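Local coordinates for protein multisubunit Na+/H+ antiporter, D subunit (Anoxybacillus flavithermus, PDB 6Z16) that probably takes part in exchanging sodium ions for protons across the cell membrane as one subunit of a multi-protein Mrp-type antiporter, at residues Cys92-Ile100 with Pro237-Gly245; Val291-Ile299 with Arg352-Ser360. All coordinates share one frame; numbering follows the deposited sequence.

Contact 1: residues Cys92-Ile100 with Pro237-Gly245; sequences CLVYSFYAI and PTPVLALFG. With PTY (phosphatidylethanolamine), chain Z.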
loop_
_atom_site.group_PDB
_atom_site.type_symbol
_atom_site.label_atom_id
_atom_site.label_comp_id
_atom_site.label_asym_id
_atom_site.label_seq_id
_atom_site.Cartn_x
_atom_site.Cartn_y
_atom_site.Cartn_z
ATOM N N CYS D 92 -58.719 -19.400 -17.539
ATOM C CA CYS D 92 -58.620 -17.965 -17.774
ATOM C C CYS D 92 -57.405 -17.614 -18.621
ATOM O O CYS D 92 -57.448 -16.643 -19.380
ATOM C CB CYS D 92 -58.575 -17.220 -16.446
ATOM S SG CYS D 92 -60.103 -17.298 -15.496
ATOM N N LEU D 93 -56.340 -18.418 -18.552
ATOM C CA LEU D 93 -55.158 -18.149 -19.363
ATOM C C LEU D 93 -55.404 -18.459 -20.835
ATOM O O LEU D 93 -54.964 -17.706 -21.712
ATOM C CB LEU D 93 -53.973 -18.951 -18.837
ATOM C CG LEU D 93 -52.654 -18.701 -19.559
ATOM C CD1 LEU D 93 -52.268 -17.242 -19.440
ATOM C CD2 LEU D 93 -51.580 -19.589 -18.987
ATOM N N VAL D 94 -56.107 -19.554 -21.131
ATOM C CA VAL D 94 -56.395 -19.846 -22.536
ATOM C C VAL D 94 -57.403 -18.841 -23.097
ATOM O O VAL D 94 -57.282 -18.383 -24.254
ATOM C CB VAL D 94 -56.865 -21.303 -22.691
ATOM C CG1 VAL D 94 -57.107 -21.633 -24.145
ATOM C CG2 VAL D 94 -55.835 -22.244 -22.114
ATOM N N TYR D 95 -58.365 -18.415 -22.266
ATOM C CA TYR D 95 -59.251 -17.333 -22.686
ATOM C C TYR D 95 -58.479 -16.034 -22.891
ATOM O O TYR D 95 -58.828 -15.241 -23.770
ATOM C CB TYR D 95 -60.368 -17.128 -21.660
ATOM C CG TYR D 95 -61.487 -16.241 -22.163
ATOM C CD1 TYR D 95 -62.524 -16.766 -22.912
ATOM C CD2 TYR D 95 -61.484 -14.878 -21.924
ATOM C CE1 TYR D 95 -63.540 -15.962 -23.381
ATOM C CE2 TYR D 95 -62.488 -14.071 -22.399
ATOM C CZ TYR D 95 -63.509 -14.615 -23.126
ATOM O OH TYR D 95 -64.506 -13.798 -23.593
ATOM N N SER D 96 -57.416 -15.818 -22.108
ATOM C CA SER D 96 -56.563 -14.649 -22.279
ATOM C C SER D 96 -55.778 -14.713 -23.577
ATOM O O SER D 96 -55.481 -13.668 -24.163
ATOM C CB SER D 96 -55.602 -14.537 -21.101
ATOM O OG SER D 96 -56.301 -14.420 -19.880
ATOM N N PHE D 97 -55.396 -15.923 -24.004
ATOM C CA PHE D 97 -54.748 -16.090 -25.306
ATOM C C PHE D 97 -55.670 -15.633 -26.420
ATOM O O PHE D 97 -55.241 -14.948 -27.355
ATOM C CB PHE D 97 -54.364 -17.547 -25.572
ATOM C CG PHE D 97 -53.277 -18.090 -24.694
ATOM C CD1 PHE D 97 -52.503 -17.268 -23.902
ATOM C CD2 PHE D 97 -53.021 -19.448 -24.687
ATOM C CE1 PHE D 97 -51.519 -17.791 -23.107
ATOM C CE2 PHE D 97 -52.039 -19.972 -23.900
ATOM C CZ PHE D 97 -51.288 -19.145 -23.108
ATOM N N TYR D 98 -56.945 -16.004 -26.341
ATOM C CA TYR D 98 -57.838 -15.613 -27.433
ATOM C C TYR D 98 -58.392 -14.194 -27.305
ATOM O O TYR D 98 -58.795 -13.617 -28.319
ATOM C CB TYR D 98 -58.998 -16.597 -27.555
ATOM C CG TYR D 98 -58.588 -17.960 -28.039
ATOM C CD1 TYR D 98 -58.422 -18.217 -29.390
ATOM C CD2 TYR D 98 -58.362 -18.989 -27.141
ATOM C CE1 TYR D 98 -58.044 -19.465 -29.827
ATOM C CE2 TYR D 98 -57.985 -20.233 -27.567
ATOM C CZ TYR D 98 -57.828 -20.466 -28.909
ATOM O OH TYR D 98 -57.454 -21.710 -29.339
ATOM N N ALA D 99 -58.406 -13.611 -26.105
ATOM C CA ALA D 99 -59.213 -12.429 -25.818
ATOM C C ALA D 99 -58.417 -11.133 -25.732
ATOM O O ALA D 99 -58.798 -10.140 -26.358
ATOM C CB ALA D 99 -59.971 -12.633 -24.506
ATOM N N ILE D 100 -57.353 -11.114 -24.926
ATOM C CA ILE D 100 -56.517 -9.929 -24.758
ATOM C C ILE D 100 -55.824 -9.607 -26.073
ATOM O O ILE D 100 -55.259 -10.492 -26.728
ATOM C CB ILE D 100 -55.492 -10.162 -23.638
ATOM C CG1 ILE D 100 -56.188 -10.445 -22.312
ATOM C CG2 ILE D 100 -54.580 -8.975 -23.476
ATOM C CD1 ILE D 100 -56.999 -9.289 -21.796
ATOM N N PRO D 237 -61.322 -5.925 -17.995
ATOM C CA PRO D 237 -61.682 -6.833 -19.094
ATOM C C PRO D 237 -62.034 -8.229 -18.597
ATOM O O PRO D 237 -61.879 -8.569 -17.425
ATOM C CB PRO D 237 -60.425 -6.853 -19.966
ATOM C CG PRO D 237 -59.753 -5.578 -19.675
ATOM C CD PRO D 237 -59.992 -5.330 -18.221
ATOM N N THR D 238 -62.473 -9.061 -19.554
ATOM C CA THR D 238 -63.203 -10.285 -19.216
ATOM C C THR D 238 -62.365 -11.374 -18.539
ATOM O O THR D 238 -62.827 -11.903 -17.511
ATOM C CB THR D 238 -63.933 -10.807 -20.460
ATOM O OG1 THR D 238 -64.900 -9.842 -20.889
ATOM C CG2 THR D 238 -64.624 -12.118 -20.168
ATOM N N PRO D 239 -61.170 -11.774 -19.023
ATOM C CA PRO D 239 -60.442 -12.809 -18.265
ATOM C C PRO D 239 -59.893 -12.312 -16.940
ATOM O O PRO D 239 -59.815 -13.093 -15.981
ATOM C CB PRO D 239 -59.322 -13.226 -19.219
ATOM C CG PRO D 239 -59.094 -12.060 -20.048
ATOM C CD PRO D 239 -60.420 -11.438 -20.256
ATOM N N VAL D 240 -59.552 -11.023 -16.858
ATOM C CA VAL D 240 -59.168 -10.406 -15.593
ATOM C C VAL D 240 -60.335 -10.443 -14.617
ATOM O O VAL D 240 -60.171 -10.766 -13.432
ATOM C CB VAL D 240 -58.686 -8.966 -15.847
ATOM C CG1 VAL D 240 -58.315 -8.286 -14.555
ATOM C CG2 VAL D 240 -57.527 -8.957 -16.816
ATOM N N LEU D 241 -61.539 -10.168 -15.118
ATOM C CA LEU D 241 -62.739 -10.200 -14.293
ATOM C C LEU D 241 -63.083 -11.614 -13.849
ATOM O O LEU D 241 -63.568 -11.815 -12.732
ATOM C CB LEU D 241 -63.894 -9.582 -15.068
ATOM C CG LEU D 241 -65.249 -9.552 -14.400
ATOM C CD1 LEU D 241 -65.169 -8.826 -13.096
ATOM C CD2 LEU D 241 -66.189 -8.859 -15.328
ATOM N N ALA D 242 -62.840 -12.604 -14.709
ATOM C CA ALA D 242 -63.067 -13.995 -14.332
ATOM C C ALA D 242 -62.100 -14.432 -13.245
ATOM O O ALA D 242 -62.485 -15.162 -12.321
ATOM C CB ALA D 242 -62.938 -14.895 -15.556
ATOM N N LEU D 243 -60.844 -13.981 -13.340
ATOM C CA LEU D 243 -59.877 -14.181 -12.263
ATOM C C LEU D 243 -60.331 -13.530 -10.966
ATOM O O LEU D 243 -60.178 -14.112 -9.888
ATOM C CB LEU D 243 -58.524 -13.607 -12.660
ATOM C CG LEU D 243 -57.630 -14.279 -13.677
ATOM C CD1 LEU D 243 -56.545 -13.293 -14.007
ATOM C CD2 LEU D 243 -57.045 -15.537 -13.067
ATOM N N PHE D 244 -60.868 -12.310 -11.056
ATOM C CA PHE D 244 -61.258 -11.576 -9.855
ATOM C C PHE D 244 -62.457 -12.226 -9.178
ATOM O O PHE D 244 -62.441 -12.469 -7.966
ATOM C CB PHE D 244 -61.581 -10.120 -10.194
ATOM C CG PHE D 244 -60.383 -9.263 -10.518
ATOM C CD1 PHE D 244 -59.084 -9.746 -10.430
ATOM C CD2 PHE D 244 -60.571 -7.933 -10.851
ATOM C CE1 PHE D 244 -58.011 -8.931 -10.708
ATOM C CE2 PHE D 244 -59.502 -7.115 -11.128
ATOM C CZ PHE D 244 -58.223 -7.611 -11.052
ATOM N N GLY D 245 -63.503 -12.520 -9.953
ATOM C CA GLY D 245 -64.697 -13.125 -9.397
ATOM C C GLY D 245 -64.493 -14.551 -8.937
ATOM O O GLY D 245 -65.157 -15.003 -8.002
HETATM C C1 PTY Z . -53.611 -21.326 -28.557
HETATM C C2 PTY Z . -56.565 -15.290 -32.203
HETATM C C3 PTY Z . -55.471 -15.998 -31.383
HETATM O O4 PTY Z . -53.434 -22.687 -28.100
HETATM C C5 PTY Z . -52.916 -19.802 -30.392
HETATM C C6 PTY Z . -53.185 -21.227 -29.994
HETATM O O7 PTY Z . -54.296 -21.712 -30.810
HETATM C C8 PTY Z . -53.997 -22.427 -31.904
HETATM O O10 PTY Z . -52.876 -22.651 -32.271
HETATM C C11 PTY Z . -55.240 -22.911 -32.590
HETATM C C12 PTY Z . -56.143 -23.704 -31.655
HETATM C C13 PTY Z . -57.466 -24.121 -32.280
HETATM C C14 PTY Z . -58.443 -24.682 -31.258
HETATM C C15 PTY Z . -57.871 -25.830 -30.442
HETATM C C16 PTY Z . -58.526 -26.015 -29.087
HETATM C C17 PTY Z . -58.243 -24.879 -28.120
HETATM C C18 PTY Z . -58.812 -25.103 -26.733
HETATM C C19 PTY Z . -58.368 -26.404 -26.092
HETATM C C20 PTY Z . -59.389 -26.988 -25.132
HETATM C C21 PTY Z . -59.636 -26.150 -23.894
HETATM C C22 PTY Z . -58.507 -26.205 -22.889
HETATM C C23 PTY Z . -58.813 -25.474 -21.601
HETATM C C24 PTY Z . -57.875 -25.834 -20.467
HETATM C C30 PTY Z . -54.525 -23.319 -27.682
HETATM C C31 PTY Z . -54.191 -24.627 -27.034
HETATM O O30 PTY Z . -55.632 -22.874 -27.790
HETATM C C32 PTY Z . -54.286 -24.535 -25.520
HETATM C C33 PTY Z . -54.231 -25.872 -24.805
HETATM C C34 PTY Z . -54.522 -25.738 -23.321
HETATM C C35 PTY Z . -54.638 -27.046 -22.564
HETATM C C36 PTY Z . -53.354 -27.849 -22.502
HETATM C C37 PTY Z . -53.451 -29.081 -21.614
HETATM C C38 PTY Z . -52.183 -29.920 -21.580
HETATM P P1 PTY Z . -54.665 -18.483 -31.886
HETATM O O11 PTY Z . -55.759 -17.412 -31.483
HETATM O O12 PTY Z . -55.392 -19.599 -32.623
HETATM O O13 PTY Z . -53.553 -17.865 -32.634
HETATM O O14 PTY Z . -54.167 -19.095 -30.498
HETATM N N1 PTY Z . -56.616 -13.875 -31.823
#
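C92 and P239 bring the two backbones closest, their CA atoms 5.5 Å apart, where the C-terminal turns of helix 76-99 meet the first turns of helix 238-247. The pair is a nearly antiparallel helix-helix packing inside the membrane bundle shared by Mrp antiporter subunits and their complex I relatives, with axes 9.2 Å apart at closest approach and directions differing by 164°. P239 is the main knob: its ring presses against the helix 76-99 face formed by C92, Y95, S96 and A99, with I100 just beyond the helix end. In the first turn a proline costs its own helix no backbone bond, and here its carbonyl still accepts from the amide of L243. Y95 has CG anti to the backbone N (chi1 -167°), which carries the ring out beside the proline, so that P239 CB comes to the ring edge, 3.8 Å from Y95 CD2. The methyl T238 CG2 reaches the same ring obliquely, 3.7 Å from Y95 CE2. On the other flank, I100 CD1 rests 3.9 Å from P239 CG. One turn deeper, C92 SG meets A242 CB at 3.7 Å, while the CD2 methyl of L243 comes up beside C92 CB. Nothing polar joins the segments, and S96 spends its hydroxyl mainly on its own helix, with a weak bond to Y109 OH besides: S96 OG donates to C92 O at 2.6 Å, and S96 N reaches that carbonyl from the opposite face of its plane. Helix 320-351 closes over Y95 and A242 through L342. Around the helix, V94 and Y98 line a lipid site, where Y98 OH donates to the ester carbonyl O30 of a phosphatidylethanolamine at 2.7 Å.

Contact 2: residues Val291-Ile299 with Arg352-Ser360; sequences VAYNDMRYI and RSNDIRSFS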
loop_
_atom_site.group_PDB
_atom_site.type_symbol
_atom_site.label_atom_id
_atom_site.label_comp_id
_atom_site.label_asym_id
_atom_site.label_seq_id
_atom_site.Cartn_x
_atom_site.Cartn_y
_atom_site.Cartn_z
ATOM N N VAL D 291 -81.961 -9.107 -8.855
ATOM C CA VAL D 291 -83.280 -8.845 -9.433
ATOM C C VAL D 291 -83.301 -7.503 -10.167
ATOM O O VAL D 291 -83.917 -7.374 -11.231
ATOM C CB VAL D 291 -84.355 -8.929 -8.330
ATOM C CG1 VAL D 291 -85.700 -8.402 -8.796
ATOM C CG2 VAL D 291 -84.527 -10.367 -7.891
ATOM N N ALA D 292 -82.569 -6.509 -9.654
ATOM C CA ALA D 292 -82.759 -5.132 -10.105
ATOM C C ALA D 292 -82.231 -4.864 -11.512
ATOM O O ALA D 292 -82.823 -4.060 -12.238
ATOM C CB ALA D 292 -82.090 -4.175 -9.127
ATOM N N TYR D 293 -81.137 -5.496 -11.916
ATOM C CA TYR D 293 -80.406 -5.074 -13.105
ATOM C C TYR D 293 -80.800 -5.846 -14.356
ATOM O O TYR D 293 -81.074 -7.047 -14.303
ATOM C CB TYR D 293 -78.899 -5.205 -12.887
ATOM C CG TYR D 293 -78.322 -4.095 -12.052
ATOM C CD1 TYR D 293 -78.029 -2.866 -12.624
ATOM C CD2 TYR D 293 -78.082 -4.266 -10.700
ATOM C CE1 TYR D 293 -77.509 -1.844 -11.879
ATOM C CE2 TYR D 293 -77.565 -3.246 -9.941
ATOM C CZ TYR D 293 -77.276 -2.039 -10.538
ATOM O OH TYR D 293 -76.753 -1.013 -9.792
ATOM N N ASN D 294 -80.821 -5.136 -15.481
ATOM C CA ASN D 294 -80.919 -5.715 -16.815
ATOM C C ASN D 294 -79.572 -5.654 -17.528
ATOM O O ASN D 294 -79.491 -5.361 -18.721
ATOM C CB ASN D 294 -81.986 -5.013 -17.645
ATOM C CG ASN D 294 -83.371 -5.177 -17.071
ATOM O OD1 ASN D 294 -84.003 -4.205 -16.664
ATOM N ND2 ASN D 294 -83.853 -6.411 -17.029
ATOM N N ASP D 295 -78.498 -5.905 -16.785
ATOM C CA ASP D 295 -77.133 -5.825 -17.285
ATOM C C ASP D 295 -76.393 -7.060 -16.795
ATOM O O ASP D 295 -76.440 -7.364 -15.601
ATOM C CB ASP D 295 -76.463 -4.548 -16.784
ATOM C CG ASP D 295 -75.216 -4.210 -17.541
ATOM O OD1 ASP D 295 -74.882 -4.953 -18.473
ATOM O OD2 ASP D 295 -74.568 -3.202 -17.207
ATOM N N MET D 296 -75.704 -7.756 -17.709
ATOM C CA MET D 296 -75.209 -9.108 -17.431
ATOM C C MET D 296 -74.124 -9.116 -16.362
ATOM O O MET D 296 -74.149 -9.953 -15.444
ATOM C CB MET D 296 -74.675 -9.751 -18.712
ATOM C CG MET D 296 -75.720 -10.087 -19.742
ATOM S SD MET D 296 -75.089 -11.029 -21.140
ATOM C CE MET D 296 -74.261 -9.759 -22.081
ATOM N N ARG D 297 -73.164 -8.187 -16.471
ATOM C CA ARG D 297 -72.051 -8.125 -15.529
ATOM C C ARG D 297 -72.539 -7.831 -14.117
ATOM O O ARG D 297 -72.085 -8.469 -13.163
ATOM C CB ARG D 297 -71.034 -7.076 -15.984
ATOM C CG ARG D 297 -70.273 -7.439 -17.251
ATOM C CD ARG D 297 -69.491 -6.263 -17.799
ATOM N NE ARG D 297 -68.285 -5.899 -17.073
ATOM C CZ ARG D 297 -67.059 -6.223 -17.459
ATOM N NH1 ARG D 297 -66.870 -6.906 -18.577
ATOM N NH2 ARG D 297 -66.018 -5.838 -16.742
ATOM N N TYR D 298 -73.510 -6.919 -13.976
ATOM C CA TYR D 298 -74.073 -6.624 -12.661
ATOM C C TYR D 298 -74.814 -7.810 -12.070
ATOM O O TYR D 298 -74.764 -8.018 -10.852
ATOM C CB TYR D 298 -75.012 -5.425 -12.729
ATOM C CG TYR D 298 -74.308 -4.103 -12.803
ATOM C CD1 TYR D 298 -73.683 -3.577 -11.683
ATOM C CD2 TYR D 298 -74.301 -3.363 -13.967
ATOM C CE1 TYR D 298 -73.044 -2.367 -11.732
ATOM C CE2 TYR D 298 -73.665 -2.140 -14.025
ATOM C CZ TYR D 298 -73.039 -1.650 -12.902
ATOM O OH TYR D 298 -72.403 -0.435 -12.941
ATOM N N ILE D 299 -75.483 -8.597 -12.913
ATOM C CA ILE D 299 -76.177 -9.791 -12.441
ATOM C C ILE D 299 -75.183 -10.790 -11.868
ATOM O O ILE D 299 -75.370 -11.300 -10.756
ATOM C CB ILE D 299 -77.022 -10.397 -13.575
ATOM C CG1 ILE D 299 -78.184 -9.467 -13.905
ATOM C CG2 ILE D 299 -77.555 -11.752 -13.190
ATOM C CD1 ILE D 299 -78.849 -9.750 -15.210
ATOM N N ARG D 352 -71.878 -6.844 -29.225
ATOM C CA ARG D 352 -71.326 -5.483 -29.127
ATOM C C ARG D 352 -72.157 -4.592 -28.213
ATOM O O ARG D 352 -72.254 -3.384 -28.431
ATOM C CB ARG D 352 -71.156 -4.815 -30.498
ATOM C CG ARG D 352 -70.173 -5.510 -31.399
ATOM C CD ARG D 352 -68.791 -5.427 -30.807
ATOM N NE ARG D 352 -67.786 -6.061 -31.648
ATOM C CZ ARG D 352 -66.519 -6.217 -31.287
ATOM N NH1 ARG D 352 -66.114 -5.787 -30.099
ATOM N NH2 ARG D 352 -65.657 -6.804 -32.105
ATOM N N SER D 353 -72.742 -5.185 -27.179
ATOM C CA SER D 353 -73.613 -4.496 -26.241
ATOM C C SER D 353 -73.791 -5.388 -25.031
ATOM O O SER D 353 -73.664 -6.610 -25.116
ATOM C CB SER D 353 -74.978 -4.165 -26.849
ATOM O OG SER D 353 -75.817 -3.550 -25.888
ATOM N N ASN D 354 -74.104 -4.764 -23.910
ATOM C CA ASN D 354 -74.233 -5.465 -22.651
ATOM C C ASN D 354 -75.649 -5.371 -22.106
ATOM O O ASN D 354 -75.935 -5.922 -21.037
ATOM C CB ASN D 354 -73.228 -4.886 -21.653
ATOM C CG ASN D 354 -72.862 -5.848 -20.567
ATOM O OD1 ASN D 354 -73.300 -6.990 -20.552
ATOM N ND2 ASN D 354 -72.077 -5.380 -19.626
ATOM N N ASP D 355 -76.547 -4.706 -22.826
ATOM C CA ASP D 355 -77.920 -4.494 -22.393
ATOM C C ASP D 355 -78.770 -5.669 -22.856
ATOM O O ASP D 355 -78.833 -5.955 -24.054
ATOM C CB ASP D 355 -78.458 -3.186 -22.970
ATOM C CG ASP D 355 -79.746 -2.734 -22.313
ATOM O OD1 ASP D 355 -80.204 -3.393 -21.357
ATOM O OD2 ASP D 355 -80.311 -1.715 -22.764
ATOM N N ILE D 356 -79.433 -6.324 -21.899
ATOM C CA ILE D 356 -80.314 -7.462 -22.165
ATOM C C ILE D 356 -81.456 -7.073 -23.102
ATOM O O ILE D 356 -81.837 -7.841 -23.993
ATOM C CB ILE D 356 -80.819 -8.016 -20.819
ATOM C CG1 ILE D 356 -79.701 -8.742 -20.083
ATOM C CG2 ILE D 356 -81.994 -8.914 -20.963
ATOM C CD1 ILE D 356 -79.239 -9.972 -20.794
ATOM N N ARG D 357 -81.973 -5.855 -22.959
ATOM C CA ARG D 357 -83.092 -5.373 -23.763
ATOM C C ARG D 357 -82.726 -5.071 -25.207
ATOM O O ARG D 357 -83.626 -4.734 -25.981
ATOM C CB ARG D 357 -83.676 -4.105 -23.143
ATOM C CG ARG D 357 -84.380 -4.297 -21.818
ATOM C CD ARG D 357 -85.054 -3.006 -21.382
ATOM N NE ARG D 357 -84.081 -1.948 -21.131
ATOM C CZ ARG D 357 -83.509 -1.722 -19.954
ATOM N NH1 ARG D 357 -83.822 -2.475 -18.911
ATOM N NH2 ARG D 357 -82.628 -0.742 -19.816
ATOM N N SER D 358 -81.457 -5.162 -25.597
ATOM C CA SER D 358 -81.045 -4.727 -26.923
ATOM C C SER D 358 -81.036 -5.837 -27.958
ATOM O O SER D 358 -81.129 -5.542 -29.152
ATOM C CB SER D 358 -79.651 -4.103 -26.865
ATOM O OG SER D 358 -79.655 -2.931 -26.078
ATOM N N PHE D 359 -80.932 -7.095 -27.541
ATOM C CA PHE D 359 -80.712 -8.191 -28.469
ATOM C C PHE D 359 -81.559 -9.387 -28.077
ATOM O O PHE D 359 -81.871 -9.587 -26.902
ATOM C CB PHE D 359 -79.226 -8.585 -28.519
ATOM C CG PHE D 359 -78.676 -9.110 -27.215
ATOM C CD1 PHE D 359 -78.178 -8.247 -26.263
ATOM C CD2 PHE D 359 -78.599 -10.469 -26.973
ATOM C CE1 PHE D 359 -77.660 -8.724 -25.081
ATOM C CE2 PHE D 359 -78.086 -10.947 -25.791
ATOM C CZ PHE D 359 -77.612 -10.073 -24.848
ATOM N N SER D 360 -81.907 -10.195 -29.077
ATOM C CA SER D 360 -82.647 -11.427 -28.854
ATOM C C SER D 360 -82.413 -12.366 -30.026
ATOM O O SER D 360 -82.102 -11.928 -31.134
ATOM C CB SER D 360 -84.145 -11.158 -28.676
ATOM O OG SER D 360 -84.703 -10.604 -29.853
#
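N294 and I356 face each other across two connecting loops, as do D295 and D355, whose CA atoms lie 5.3 Å apart in a single isolated beta bridge. The backbone link is modest: I356 N gives N294 O a weak but nearly straight hydrogen bond (3.3 Å, 169°). R357 NH1 lies close to N294 OD1, which sits at the edge of the guanidinium, near its plane; the two flat groups stand about perpendicular and the N-H angle is too poor for a bond. D355 OD2 adds only a long charge attraction to R357 NH2, at 3.9 Å, lying well out of the guanidinium plane where no N-H points at it. N354 has CG anti to the backbone N (chi1 -156°), which swings its amide across the start of helix 296-315, between D295, M296 and R297. The carboxylate plane of D295 stands 75° from that of the amide, without a hydrogen bond, and R297 CD packs 3.3 Å from N354 ND2 while R297 NH2 goes on to bond P236 O. Replacing N354 with an alanine would probably leave a gap beside D295, M296 CE and the R297 methylenes. Apolar contacts fill the buried side: M296 CG meets I356 CD1 at 3.7 Å, and the bend of M296 at chi3 leaves CE 4.4 Å from F359 CZ, with V344 and I347 of helix 320-351 also against M296. This is loop-on-loop closure in a polytopic helical bundle, where the short turn joining helices 268-292 and 296-315 packs against the loop that follows helix 320-351.

In the fold
Contact 1 is buried helix packing, its centre about 15 Å from the centre of the chain; contact 2, its centre about 24 Å from that point, is a partly buried meeting of loops. The chemistry follows: contact 1 relies on the P239 ring and apolar side chains and makes no polar link between its segments, whereas contact 2 mixes amides, carboxylates and one guanidinium with a smaller greasy patch. Helix 320-351 backs both, with L342 against Y95 and A242, and V344 against M296 and R297. Although their centres are about 20 Å apart, the two contacts touch directly where L241 CD2 packs 3.3 Å from R297 NH2, joining helix 238-247 to helix 296-315.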